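Local coordinates for 5,10-methylenetetrahydrofolate dehydrogenase (Bombyx mori, PDB 5ZF1), which probably catalyses the NADP+-dependent oxidation of 5,10-methylenetetrahydrofolate in one-carbon metabolism, at residues B[2-6]-B[267-272]; B[10-14]-B[147-152]; B[155-159]-B[190-194]; B[160-166]-B[193-199]. All coordinates share one frame; numbering follows the deposited sequence. Where two conformers were deposited one is given.

Interaction 1 of 4, residues B[2-6]-B[267-272]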
loop_
_atom_site.group_PDB
_atom_site.type_symbol
_atom_site.label_atom_id
_atom_site.label_comp_id
_atom_site.label_asym_id
_atom_site.label_seq_id
_atom_site.Cartn_x
_atom_site.Cartn_y
_atom_site.Cartn_z
ATOM N N ALA B 2 25.617 -21.135 -4.299
ATOM C CA ALA B 2 24.391 -20.814 -3.579
ATOM C C ALA B 2 23.390 -21.961 -3.648
ATOM O O ALA B 2 23.345 -22.718 -4.622
ATOM C CB ALA B 2 23.759 -19.553 -4.162
ATOM N N ARG B 3 22.576 -22.083 -2.596
ATOM C CA ARG B 3 21.411 -22.957 -2.652
ATOM C C ARG B 3 20.491 -22.523 -3.784
ATOM O O ARG B 3 20.369 -21.335 -4.092
ATOM C CB ARG B 3 20.618 -22.914 -1.352
ATOM C CG ARG B 3 21.408 -23.061 -0.079
ATOM C CD ARG B 3 20.515 -22.698 1.092
ATOM N NE ARG B 3 19.207 -23.345 1.009
ATOM C CZ ARG B 3 18.114 -22.913 1.634
ATOM N NH1 ARG B 3 18.162 -21.815 2.375
ATOM N NH2 ARG B 3 16.970 -23.565 1.503
ATOM N N ILE B 4 19.810 -23.492 -4.382
ATOM C CA ILE B 4 18.921 -23.234 -5.506
ATOM C C ILE B 4 17.495 -23.121 -4.982
ATOM O O ILE B 4 16.973 -24.050 -4.356
ATOM C CB ILE B 4 19.045 -24.326 -6.580
ATOM C CG1 ILE B 4 20.513 -24.723 -6.774
ATOM C CG2 ILE B 4 18.461 -23.846 -7.895
ATOM C CD1 ILE B 4 21.369 -23.638 -7.382
ATOM N N LEU B 5 16.858 -21.976 -5.228
ATOM C CA LEU B 5 15.458 -21.780 -4.849
ATOM C C LEU B 5 14.587 -22.118 -6.055
ATOM O O LEU B 5 14.061 -21.248 -6.748
ATOM C CB LEU B 5 15.220 -20.355 -4.363
ATOM C CG LEU B 5 16.221 -19.805 -3.351
ATOM C CD1 LEU B 5 16.211 -18.274 -3.330
ATOM C CD2 LEU B 5 15.915 -20.375 -1.972
ATOM N N ASP B 6 14.415 -23.422 -6.286
ATOM C CA ASP B 6 13.718 -23.925 -7.471
ATOM C C ASP B 6 12.212 -23.829 -7.264
ATOM O O ASP B 6 11.612 -24.669 -6.587
ATOM C CB ASP B 6 14.135 -25.363 -7.762
ATOM C CG ASP B 6 13.402 -25.953 -8.958
ATOM O OD1 ASP B 6 12.902 -25.178 -9.808
ATOM O OD2 ASP B 6 13.322 -27.196 -9.042
ATOM N N ALA B 267 26.190 -15.454 -3.625
ATOM C CA ALA B 267 24.930 -15.478 -2.906
ATOM C C ALA B 267 24.814 -16.728 -2.040
ATOM O O ALA B 267 25.443 -17.756 -2.297
ATOM C CB ALA B 267 23.756 -15.427 -3.883
ATOM N N GLY B 268 23.990 -16.622 -0.994
ATOM C CA GLY B 268 23.660 -17.789 -0.190
ATOM C C GLY B 268 22.550 -18.633 -0.779
ATOM O O GLY B 268 22.522 -19.847 -0.577
ATOM N N ALA B 269 21.624 -18.018 -1.514
ATOM C CA ALA B 269 20.507 -18.733 -2.114
ATOM C C ALA B 269 20.080 -17.931 -3.329
ATOM O O ALA B 269 20.169 -16.705 -3.300
ATOM C CB ALA B 269 19.343 -18.893 -1.133
ATOM N N ILE B 270 19.657 -18.612 -4.397
ATOM C CA ILE B 270 19.367 -17.919 -5.649
ATOM C C ILE B 270 18.321 -18.689 -6.444
ATOM O O ILE B 270 18.269 -19.920 -6.420
ATOM C CB ILE B 270 20.661 -17.725 -6.477
ATOM C CG1 ILE B 270 20.434 -16.768 -7.647
ATOM C CG2 ILE B 270 21.193 -19.080 -6.966
ATOM C CD1 ILE B 270 21.729 -16.455 -8.422
ATOM N N THR B 271 17.482 -17.953 -7.165
ATOM C CA THR B 271 16.636 -18.594 -8.157
ATOM C C THR B 271 17.490 -19.148 -9.296
ATOM O O THR B 271 18.452 -18.503 -9.723
ATOM C CB THR B 271 15.611 -17.605 -8.715
ATOM O OG1 THR B 271 16.220 -16.314 -8.833
ATOM C CG2 THR B 271 14.427 -17.516 -7.759
ATOM N N PRO B 272 17.175 -20.338 -9.794
ATOM C CA PRO B 272 17.853 -20.872 -10.981
ATOM C C PRO B 272 17.330 -20.189 -12.238
ATOM O O PRO B 272 16.508 -19.277 -12.183
ATOM C CB PRO B 272 17.472 -22.350 -10.957
ATOM C CG PRO B 272 16.080 -22.334 -10.361
ATOM C CD PRO B 272 16.122 -21.239 -9.301
#
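Arg3 and Ile270 meet through their backbones, which carry the polar part of this contact in three hydrogen bonds. Arg3 N donates to Gly268 O at 3.0 Å, Ile270 N to Arg3 O at 2.8 Å, and Leu5 N to Ile270 O at 2.8 Å. The last is almost straight (177° at the hydrogen). A CA-H...O contact from Ala269 to Arg3 O adds a second approach to that carbonyl.

Arg3 thus offers both its N and its O to the neighbouring strand, bonding to Gly268 and Ile270 on either side of Ala269, as in parallel pairing. Here the pairing adds the chain's N-terminal strand to the edge of the six-stranded parallel sheet of the NAD(P)-binding, Rossmann-type domain, next to a strand from near the other end of the sequence. Strand 236-239 continues the sheet beyond 269-270.

Apolar contacts fall on both faces. On the face of Arg3 and Ala269, Leu5 CD2 comes within 3.8 Å of Ala269 CB, while Leu5 CD1 lies against the backbone of Ile270. On the face of Ile4 and Ile270, the Ile4 chi1 of -41° puts CG1 beside the backbone N and leaves CG2 anti to it, over the Pro272 ring, with Ile4 CG2 3.5 Å from Pro272 CB. Pro272 CD in turn rests on Leu5 O. Ahead of the strand, Ala2 CB sits 3.8 Å from Ile270 CG2 and close above the carbonyl of Ala267.

The charged chain of Arg3 runs its CG past Gly268 O at 3.4 Å, and its guanidinium goes on to the carbonyl of Phe152, where NH1 is hydrogen-bonded.

Interaction 2 of 4, residues B[10-14]-B[147-152]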
loop_
_atom_site.group_PDB
_atom_site.type_symbol
_atom_site.label_atom_id
_atom_site.label_comp_id
_atom_site.label_asym_id
_atom_site.label_seq_id
_atom_site.Cartn_x
_atom_site.Cartn_y
_atom_site.Cartn_z
ATOM N N LEU B 10 9.169 -26.471 -5.734
ATOM C CA LEU B 10 8.361 -26.009 -4.609
ATOM C C LEU B 10 6.882 -25.976 -4.974
ATOM O O LEU B 10 6.024 -26.334 -4.155
ATOM C CB LEU B 10 8.826 -24.625 -4.159
ATOM C CG LEU B 10 8.085 -24.042 -2.952
ATOM C CD1 LEU B 10 8.149 -25.006 -1.781
ATOM C CD2 LEU B 10 8.646 -22.676 -2.558
ATOM N N ALA B 11 6.569 -25.523 -6.189
ATOM C CA ALA B 11 5.178 -25.472 -6.626
ATOM C C ALA B 11 4.559 -26.862 -6.623
ATOM O O ALA B 11 3.404 -27.032 -6.224
ATOM C CB ALA B 11 5.082 -24.853 -8.019
ATOM N N MET B 12 5.316 -27.864 -7.068
ATOM C CA MET B 12 4.844 -29.244 -6.971
ATOM C C MET B 12 4.518 -29.621 -5.527
ATOM O O MET B 12 3.446 -30.173 -5.252
ATOM C CB MET B 12 5.876 -30.205 -7.563
ATOM C CG MET B 12 5.370 -31.644 -7.687
ATOM S SD MET B 12 3.797 -31.767 -8.578
ATOM C CE MET B 12 4.178 -30.840 -10.067
ATOM N N GLU B 13 5.421 -29.317 -4.586
ATOM C CA GLU B 13 5.147 -29.588 -3.174
ATOM C C GLU B 13 3.859 -28.914 -2.730
ATOM O O GLU B 13 3.000 -29.533 -2.099
ATOM C CB GLU B 13 6.302 -29.100 -2.295
ATOM C CG GLU B 13 7.622 -29.824 -2.460
ATOM C CD GLU B 13 8.690 -29.276 -1.521
ATOM O OE1 GLU B 13 8.377 -29.031 -0.334
ATOM O OE2 GLU B 13 9.839 -29.082 -1.973
ATOM N N ILE B 14 3.713 -27.631 -3.066
ATOM C CA ILE B 14 2.528 -26.865 -2.694
ATOM C C ILE B 14 1.269 -27.456 -3.328
ATOM O O ILE B 14 0.229 -27.585 -2.668
ATOM C CB ILE B 14 2.747 -25.388 -3.088
ATOM C CG1 ILE B 14 3.683 -24.710 -2.083
ATOM C CG2 ILE B 14 1.449 -24.639 -3.186
ATOM C CD1 ILE B 14 4.201 -23.377 -2.552
ATOM N N GLU B 147 6.190 -16.921 -0.381
ATOM C CA GLU B 147 6.182 -18.349 -0.062
ATOM C C GLU B 147 7.546 -18.991 -0.306
ATOM O O GLU B 147 7.953 -19.895 0.436
ATOM C CB GLU B 147 5.089 -19.049 -0.875
ATOM C CG GLU B 147 4.690 -20.437 -0.361
ATOM C CD GLU B 147 4.103 -20.436 1.051
ATOM O OE1 GLU B 147 3.475 -19.437 1.470
ATOM O OE2 GLU B 147 4.263 -21.459 1.747
ATOM N N MET B 148 8.271 -18.551 -1.339
ATOM C CA MET B 148 9.613 -19.075 -1.561
ATOM C C MET B 148 10.523 -18.734 -0.385
ATOM O O MET B 148 11.315 -19.574 0.065
ATOM C CB MET B 148 10.174 -18.537 -2.880
ATOM C CG MET B 148 9.368 -18.970 -4.107
ATOM S SD MET B 148 9.954 -18.370 -5.706
ATOM C CE MET B 148 11.735 -18.385 -5.505
ATOM N N LEU B 149 10.394 -17.518 0.154
ATOM C CA LEU B 149 11.210 -17.128 1.299
ATOM C C LEU B 149 10.870 -17.953 2.529
ATOM O O LEU B 149 11.769 -18.406 3.248
ATOM C CB LEU B 149 11.025 -15.647 1.602
ATOM C CG LEU B 149 11.578 -14.697 0.536
ATOM C CD1 LEU B 149 10.996 -13.310 0.714
ATOM C CD2 LEU B 149 13.095 -14.691 0.576
ATOM N N LYS B 150 9.574 -18.141 2.796
ATOM C CA LYS B 150 9.171 -18.897 3.979
ATOM C C LYS B 150 9.540 -20.364 3.851
ATOM O O LYS B 150 10.006 -20.975 4.812
ATOM C CB LYS B 150 7.665 -18.748 4.213
ATOM C CG LYS B 150 7.239 -17.313 4.462
ATOM C CD LYS B 150 5.749 -17.191 4.737
ATOM C CE LYS B 150 5.449 -17.300 6.223
ATOM N NZ LYS B 150 5.771 -18.643 6.797
ATOM N N ARG B 151 9.340 -20.952 2.674
ATOM C CA ARG B 151 9.573 -22.388 2.553
ATOM C C ARG B 151 11.054 -22.731 2.562
ATOM O O ARG B 151 11.426 -23.839 2.958
ATOM C CB ARG B 151 8.909 -22.924 1.287
ATOM C CG ARG B 151 7.410 -22.835 1.338
ATOM C CD ARG B 151 6.798 -24.077 1.929
ATOM N NE ARG B 151 5.342 -23.990 1.929
ATOM C CZ ARG B 151 4.533 -25.038 1.816
ATOM N NH1 ARG B 151 5.042 -26.254 1.683
ATOM N NH2 ARG B 151 3.217 -24.870 1.826
ATOM N N PHE B 152 11.919 -21.810 2.142
ATOM C CA PHE B 152 13.346 -22.068 2.170
ATOM C C PHE B 152 14.018 -21.516 3.417
ATOM O O PHE B 152 15.257 -21.492 3.487
ATOM C CB PHE B 152 13.999 -21.527 0.894
ATOM C CG PHE B 152 13.657 -22.333 -0.334
ATOM C CD1 PHE B 152 14.269 -23.550 -0.570
ATOM C CD2 PHE B 152 12.707 -21.884 -1.233
ATOM C CE1 PHE B 152 13.946 -24.300 -1.695
ATOM C CE2 PHE B 152 12.380 -22.628 -2.359
ATOM C CZ PHE B 152 13.001 -23.834 -2.588
#
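Helix 7-26 of the catalytic part crosses helix 140-151 of the Rossmann-type NAD(P)-binding part, and the two short segments lie at 85° with their axes 11.7 Å apart. At that spacing long side chains must bridge the gap, and Leu10 does most of the work. With CG anti to the backbone N (chi1 -178°), it reaches straight across and lays both methyls against the Arg151 chain, CD1 nearest at 3.8 Å from Arg151 CB; Leu10 CD2 also comes to 3.7 Å from Phe152 CE2 and meets Met148 CA.

One turn on, Ile14 splits its contacts along a single branch, CD1 touching Glu147 CG at 3.7 Å and CG1 covering one face of the Arg151 guanidinium. That group is fixed by a salt bridge within its own helix, Arg151 NE to the anti lone pair of Glu147 OE2, and by a second one, through NH2, to Glu17. An alanine at Arg151 would remove both bridges and would probably leave the carboxylates of Glu147 and Glu17 without their mate and Ile14 without the flat surface beneath it. The Arg151 NE–Glu147 OE2 bond is 2.8 Å long and within 9° of the guanidinium plane.

Interaction 3 of 4, residues B[155-159]-B[190-194]. With EDO (1,2-ethanediol), chain I.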
loop_
_atom_site.group_PDB
_atom_site.type_symbol
_atom_site.label_atom_id
_atom_site.label_comp_id
_atom_site.label_asym_id
_atom_site.label_seq_id
_atom_site.Cartn_x
_atom_site.Cartn_y
_atom_site.Cartn_z
ATOM N N ASP B 155 15.579 -15.855 6.397
ATOM C CA ASP B 155 15.249 -14.941 7.479
ATOM C C ASP B 155 14.907 -13.566 6.922
ATOM O O ASP B 155 15.704 -12.968 6.191
ATOM C CB ASP B 155 16.415 -14.859 8.444
ATOM C CG ASP B 155 16.673 -16.195 9.077
ATOM O OD1 ASP B 155 15.755 -16.627 9.781
ATOM O OD2 ASP B 155 17.723 -16.809 8.818
ATOM N N THR B 156 13.719 -13.078 7.267
ATOM C CA THR B 156 13.274 -11.734 6.903
ATOM C C THR B 156 13.203 -10.788 8.088
ATOM O O THR B 156 13.422 -9.591 7.926
ATOM C CB THR B 156 11.884 -11.796 6.243
ATOM O OG1 THR B 156 10.939 -12.443 7.120
ATOM C CG2 THR B 156 11.949 -12.554 4.912
ATOM N N PHE B 157 12.911 -11.306 9.288
ATOM C CA PHE B 157 12.650 -10.445 10.439
ATOM C C PHE B 157 13.863 -9.585 10.786
ATOM O O PHE B 157 14.917 -10.110 11.164
ATOM C CB PHE B 157 12.260 -11.335 11.634
ATOM C CG PHE B 157 11.735 -10.574 12.792
ATOM C CD1 PHE B 157 12.607 -9.934 13.665
ATOM C CD2 PHE B 157 10.364 -10.537 13.043
ATOM C CE1 PHE B 157 12.128 -9.215 14.735
ATOM C CE2 PHE B 157 9.882 -9.834 14.123
ATOM C CZ PHE B 157 10.760 -9.172 14.961
ATOM N N GLY B 158 13.727 -8.259 10.639
ATOM C CA GLY B 158 14.833 -7.362 10.893
ATOM C C GLY B 158 15.945 -7.402 9.864
ATOM O O GLY B 158 16.981 -6.778 10.087
ATOM N N ARG B 159 15.762 -8.104 8.742
ATOM C CA ARG B 159 16.798 -8.161 7.719
ATOM C C ARG B 159 16.562 -7.057 6.690
ATOM O O ARG B 159 15.447 -6.569 6.535
ATOM C CB ARG B 159 16.826 -9.525 7.033
ATOM C CG ARG B 159 17.749 -10.576 7.745
ATOM C CD ARG B 159 17.287 -10.840 9.164
ATOM N NE ARG B 159 18.196 -11.774 9.844
ATOM C CZ ARG B 159 17.873 -12.427 10.948
ATOM N NH1 ARG B 159 16.668 -12.265 11.476
ATOM N NH2 ARG B 159 18.744 -13.272 11.490
ATOM N N MET B 190 6.345 -10.490 7.665
ATOM C CA MET B 190 7.751 -10.805 7.489
ATOM C C MET B 190 8.689 -9.848 8.211
ATOM O O MET B 190 9.805 -10.252 8.557
ATOM C CB MET B 190 8.079 -10.830 5.995
ATOM C CG MET B 190 6.940 -11.395 5.184
ATOM S SD MET B 190 7.546 -12.179 3.694
ATOM C CE MET B 190 8.104 -13.759 4.314
ATOM N N ASP B 191 8.278 -8.598 8.439
ATOM C CA ASP B 191 9.005 -7.682 9.324
ATOM C C ASP B 191 10.426 -7.393 8.840
ATOM O O ASP B 191 11.307 -7.073 9.628
ATOM C CB ASP B 191 9.028 -8.224 10.772
ATOM C CG ASP B 191 7.699 -8.025 11.485
ATOM O OD1 ASP B 191 7.312 -6.852 11.653
ATOM O OD2 ASP B 191 7.027 -9.025 11.870
ATOM N N ALA B 192 10.660 -7.447 7.536
ATOM C CA ALA B 192 11.932 -6.978 7.005
ATOM C C ALA B 192 11.957 -5.450 6.930
ATOM O O ALA B 192 10.916 -4.787 6.926
ATOM C CB ALA B 192 12.184 -7.560 5.615
ATOM N N THR B 193 13.173 -4.903 6.856
ATOM C CA THR B 193 13.409 -3.490 6.554
ATOM C C THR B 193 13.557 -3.390 5.036
ATOM O O THR B 193 14.530 -3.887 4.484
ATOM C CB THR B 193 14.681 -3.006 7.248
ATOM O OG1 THR B 193 14.573 -3.222 8.662
ATOM C CG2 THR B 193 14.910 -1.502 6.981
ATOM N N VAL B 194 12.618 -2.729 4.357
ATOM C CA VAL B 194 12.489 -2.860 2.902
ATOM C C VAL B 194 12.880 -1.546 2.256
ATOM O O VAL B 194 12.401 -0.493 2.674
ATOM C CB VAL B 194 11.051 -3.227 2.499
ATOM C CG1 VAL B 194 10.906 -3.264 0.989
ATOM C CG2 VAL B 194 10.659 -4.584 3.065
HETATM C C1 EDO I . 8.833 -15.319 8.547
HETATM O O1 EDO I . 9.564 -14.823 7.408
HETATM C C2 EDO I . 8.399 -14.171 9.456
HETATM O O2 EDO I . 9.465 -13.795 10.337
HETATM O O HOH W 1 16.979 -4.151 8.984
#
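Thr156 meets Met190 because its chi1 of 57° sets OG1 between its own backbone N and carbonyl carbon, turned to the carbonyl of Met190. In Phe157 the ring is swung anti to the backbone N (chi1 -170°), which lays it beside the Asp191 side chain, the two pointing the same way.

The hydroxyl of Thr156 donates to Met190 O at 2.9 Å and accepts from O1 of a bound ethanediol, probably a crystallisation additive. Phe157 CD2 approaches Asp191 CB to 3.5 Å, and ring and carboxylate planes are 59° apart. The carboxylate itself looks to the second subunit, where Arg166 forms a salt bridge with Asp191 OD1; Tyr200 of that subunit also meets the Phe157 ring.

The backbone from Thr156 to Arg159 forms a type II turn, in which Arg159 N bonds Thr156 O and Gly158 has a positive phi. The Gly158 amide donates to Asp191 O at 2.9 Å, nearly straight, and Thr193 N then binds Arg159 O at 2.8 Å. Ala192 CA approaches Thr156 O, a CA-H...O contact of 3.1 Å. A water donates to Gly158 O and accepts from Thr193 OG1, whose other partner is Thr201 of the second subunit.

Thus amide and hydroxyl bonds to carbonyls tie the turn to the approach of strand 193-197, the last of the sheet within this chain, and the buried carboxylate of Asp191 finds an opposite charge in Arg166 of the second subunit.

Interaction 4 of 4, residues B[160-166]-B[193-199]. With SO4 (sulfate ion), chain E.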
loop_
_atom_site.group_PDB
_atom_site.type_symbol
_atom_site.label_atom_id
_atom_site.label_comp_id
_atom_site.label_asym_id
_atom_site.label_seq_id
_atom_site.Cartn_x
_atom_site.Cartn_y
_atom_site.Cartn_z
ATOM N N ASN B 160 17.627 -6.706 5.977
ATOM C CA ASN B 160 17.580 -5.677 4.924
ATOM C C ASN B 160 17.124 -6.308 3.614
ATOM O O ASN B 160 17.824 -7.160 3.054
ATOM C CB ASN B 160 18.966 -5.056 4.738
ATOM C CG ASN B 160 19.385 -4.167 5.886
ATOM O OD1 ASN B 160 18.607 -3.869 6.790
ATOM N ND2 ASN B 160 20.641 -3.729 5.849
ATOM N N ALA B 161 15.976 -5.867 3.087
ATOM C CA ALA B 161 15.447 -6.407 1.844
ATOM C C ALA B 161 15.341 -5.272 0.847
ATOM O O ALA B 161 14.838 -4.195 1.185
ATOM C CB ALA B 161 14.076 -7.077 2.037
ATOM N N VAL B 162 15.863 -5.484 -0.347
ATOM C CA VAL B 162 15.711 -4.513 -1.430
ATOM C C VAL B 162 14.773 -5.130 -2.455
ATOM O O VAL B 162 15.005 -6.252 -2.916
ATOM C CB VAL B 162 17.070 -4.159 -2.066
ATOM C CG1 VAL B 162 16.863 -3.294 -3.347
ATOM C CG2 VAL B 162 17.955 -3.456 -1.056
ATOM N N VAL B 163 13.735 -4.391 -2.847
ATOM C CA VAL B 163 12.847 -4.813 -3.922
ATOM C C VAL B 163 13.113 -3.859 -5.071
ATOM O O VAL B 163 12.943 -2.648 -4.902
ATOM C CB VAL B 163 11.371 -4.753 -3.509
ATOM C CG1 VAL B 163 10.489 -5.187 -4.691
ATOM C CG2 VAL B 163 11.098 -5.644 -2.270
ATOM N N ILE B 164 13.540 -4.393 -6.213
ATOM C CA ILE B 164 13.809 -3.580 -7.405
ATOM C C ILE B 164 12.570 -3.679 -8.280
ATOM O O ILE B 164 12.313 -4.722 -8.886
ATOM C CB ILE B 164 15.069 -4.048 -8.156
ATOM C CG1 ILE B 164 16.272 -4.052 -7.221
ATOM C CG2 ILE B 164 15.339 -3.099 -9.364
ATOM C CD1 ILE B 164 17.523 -4.646 -7.804
ATOM N N GLY B 165 11.776 -2.613 -8.320
ATOM C CA GLY B 165 10.513 -2.640 -9.047
ATOM C C GLY B 165 9.401 -2.225 -8.111
ATOM O O GLY B 165 9.299 -2.686 -6.977
ATOM N N ARG B 166 8.553 -1.299 -8.584
ATOM C CA ARG B 166 7.444 -0.750 -7.806
ATOM C C ARG B 166 6.090 -0.969 -8.479
ATOM O O ARG B 166 5.111 -0.281 -8.135
ATOM C CB ARG B 166 7.657 0.747 -7.542
ATOM C CG ARG B 166 7.732 1.579 -8.827
ATOM C CD ARG B 166 7.975 3.054 -8.541
ATOM N NE ARG B 166 8.181 3.736 -9.827
ATOM C CZ ARG B 166 8.477 5.025 -9.966
ATOM N NH1 ARG B 166 8.588 5.813 -8.906
ATOM N NH2 ARG B 166 8.658 5.516 -11.183
ATOM N N THR B 193 13.173 -4.903 6.856
ATOM C CA THR B 193 13.409 -3.490 6.554
ATOM C C THR B 193 13.557 -3.390 5.036
ATOM O O THR B 193 14.530 -3.887 4.484
ATOM C CB THR B 193 14.681 -3.006 7.248
ATOM O OG1 THR B 193 14.573 -3.222 8.662
ATOM C CG2 THR B 193 14.910 -1.502 6.981
ATOM N N VAL B 194 12.618 -2.729 4.357
ATOM C CA VAL B 194 12.489 -2.860 2.902
ATOM C C VAL B 194 12.880 -1.546 2.256
ATOM O O VAL B 194 12.401 -0.493 2.674
ATOM C CB VAL B 194 11.051 -3.227 2.499
ATOM C CG1 VAL B 194 10.906 -3.264 0.989
ATOM C CG2 VAL B 194 10.659 -4.584 3.065
ATOM N N THR B 195 13.742 -1.608 1.243
ATOM C CA THR B 195 14.004 -0.454 0.382
ATOM C C THR B 195 13.349 -0.733 -0.954
ATOM O O THR B 195 13.548 -1.807 -1.523
ATOM C CB THR B 195 15.504 -0.241 0.176
ATOM O OG1 THR B 195 16.144 -0.070 1.445
ATOM C CG2 THR B 195 15.749 0.996 -0.740
ATOM N N ILE B 196 12.562 0.224 -1.449
ATOM C CA ILE B 196 11.930 0.135 -2.755
ATOM C C ILE B 196 12.804 0.932 -3.709
ATOM O O ILE B 196 12.913 2.152 -3.571
ATOM C CB ILE B 196 10.509 0.710 -2.731
ATOM C CG1 ILE B 196 9.630 -0.095 -1.753
ATOM C CG2 ILE B 196 9.908 0.665 -4.114
ATOM C CD1 ILE B 196 8.426 0.692 -1.280
ATOM N N CYS B 197 13.452 0.233 -4.631
ATOM C CA CYS B 197 14.188 0.853 -5.722
ATOM C C CYS B 197 13.364 0.718 -6.991
ATOM O O CYS B 197 12.499 -0.151 -7.102
ATOM C CB CYS B 197 15.557 0.195 -5.908
ATOM S SG CYS B 197 16.693 0.418 -4.516
ATOM N N HIS B 198 13.635 1.594 -7.956
ATOM C CA HIS B 198 12.781 1.628 -9.141
ATOM C C HIS B 198 13.535 2.292 -10.286
ATOM O O HIS B 198 14.742 2.538 -10.202
ATOM C CB HIS B 198 11.460 2.355 -8.866
ATOM C CG HIS B 198 11.624 3.706 -8.238
ATOM N ND1 HIS B 198 12.154 4.794 -8.911
ATOM C CD2 HIS B 198 11.319 4.145 -6.992
ATOM C CE1 HIS B 198 12.167 5.841 -8.101
ATOM N NE2 HIS B 198 11.680 5.469 -6.927
ATOM N N ARG B 199 12.797 2.592 -11.356
ATOM C CA ARG B 199 13.399 3.038 -12.608
ATOM C C ARG B 199 14.215 4.307 -12.440
ATOM O O ARG B 199 15.153 4.528 -13.209
ATOM C CB ARG B 199 12.315 3.251 -13.668
ATOM C CG ARG B 199 11.329 4.357 -13.342
ATOM C CD ARG B 199 10.129 4.349 -14.287
ATOM N NE ARG B 199 9.436 3.062 -14.267
ATOM C CZ ARG B 199 8.414 2.738 -15.058
ATOM N NH1 ARG B 199 7.946 3.618 -15.943
ATOM N NH2 ARG B 199 7.850 1.534 -14.966
HETATM S S SO4 E . 10.005 0.070 -12.060
HETATM O O1 SO4 E . 8.827 -0.459 -11.374
HETATM O O2 SO4 E . 11.278 -0.510 -11.680
HETATM O O3 SO4 E . 9.804 -0.183 -13.479
HETATM O O4 SO4 E . 10.090 1.525 -11.859
HETATM O O HOH W 1 16.979 -4.151 8.984
HETATM O O HOH W 2 16.533 -2.320 2.679
#
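Val163 and Val194 form the apolar centre, crossing obliquely with Val163 CG2 and Val194 CG1 4.0 Å apart on the face that helix 171-178 covers. On the opposite face Val162 CG1 lies 3.9 Å from Cys197 SG, toward helix 203-211.

Between the faces run five backbone hydrogen bonds, alternating in direction from Ala161 N to Thr193 O (2.8 Å) up to Gly165 N to Cys197 O (2.8 Å). At the start of the pairing, the water held by Thr193 also donates to Asn160 OD1, and a second water lies between Ala161 O and Thr195 OG1. Strand 193-197 pairs antiparallel with a strand of the second subunit, so the sheet runs on across the interface.

Past the strand ends the contact turns polar. Arg166, its CG held between backbone N and carbonyl carbon (chi1 61°) and its chain extended from there, lays its guanidinium flat on the His198 ring, centres 4.0 Å apart and planes at 15°, with NH1 over the ring centre. Besides its salt bridge with Asp191 of the second subunit, NH1 is hydrogen-bonded to His179 O of that subunit, while His198 NE2 binds Ala192 O there. A leucine in place of Arg166 has no guanidinium to lay on His198, and would probably leave that Asp191 without its opposite charge and the His198 ring less fixed.

Beyond them lies a sulfate, probably from the crystallisation liquor: Arg166 N donates to sulfate O1 at 2.9 Å, Arg199 NE to O4 at 2.9 Å and Arg199 NH2 to O3 at 3.0 Å. This is the beta-alpha-beta unit of a Rossmann-type domain, and an anion at the strand ends is consistent with the place where such domains receive cofactor phosphates.

Overall arrangement
Interactions 1 and 4 are both parallel strand pairings, at the two outermost strand pairs of the chain's own sheet, one of which runs on into the second subunit: the first is short and partly exposed, the last long and mostly buried. Interaction 3 continues interaction 4 backward, sharing Thr193 and Val194, and exchanges regular pairing for a turn; both border the second subunit, where Asp191 and Arg166 pair across the interface, whereas interactions 1 and 2 touch no other chain. Interaction 2 alone joins two helices, by leucine and isoleucine packing beside an intrahelical salt bridge. It touches interaction 1 through Leu5 on Phe152 and the Arg3–Phe152 bond, and interaction 3 through Lys150 on Met190.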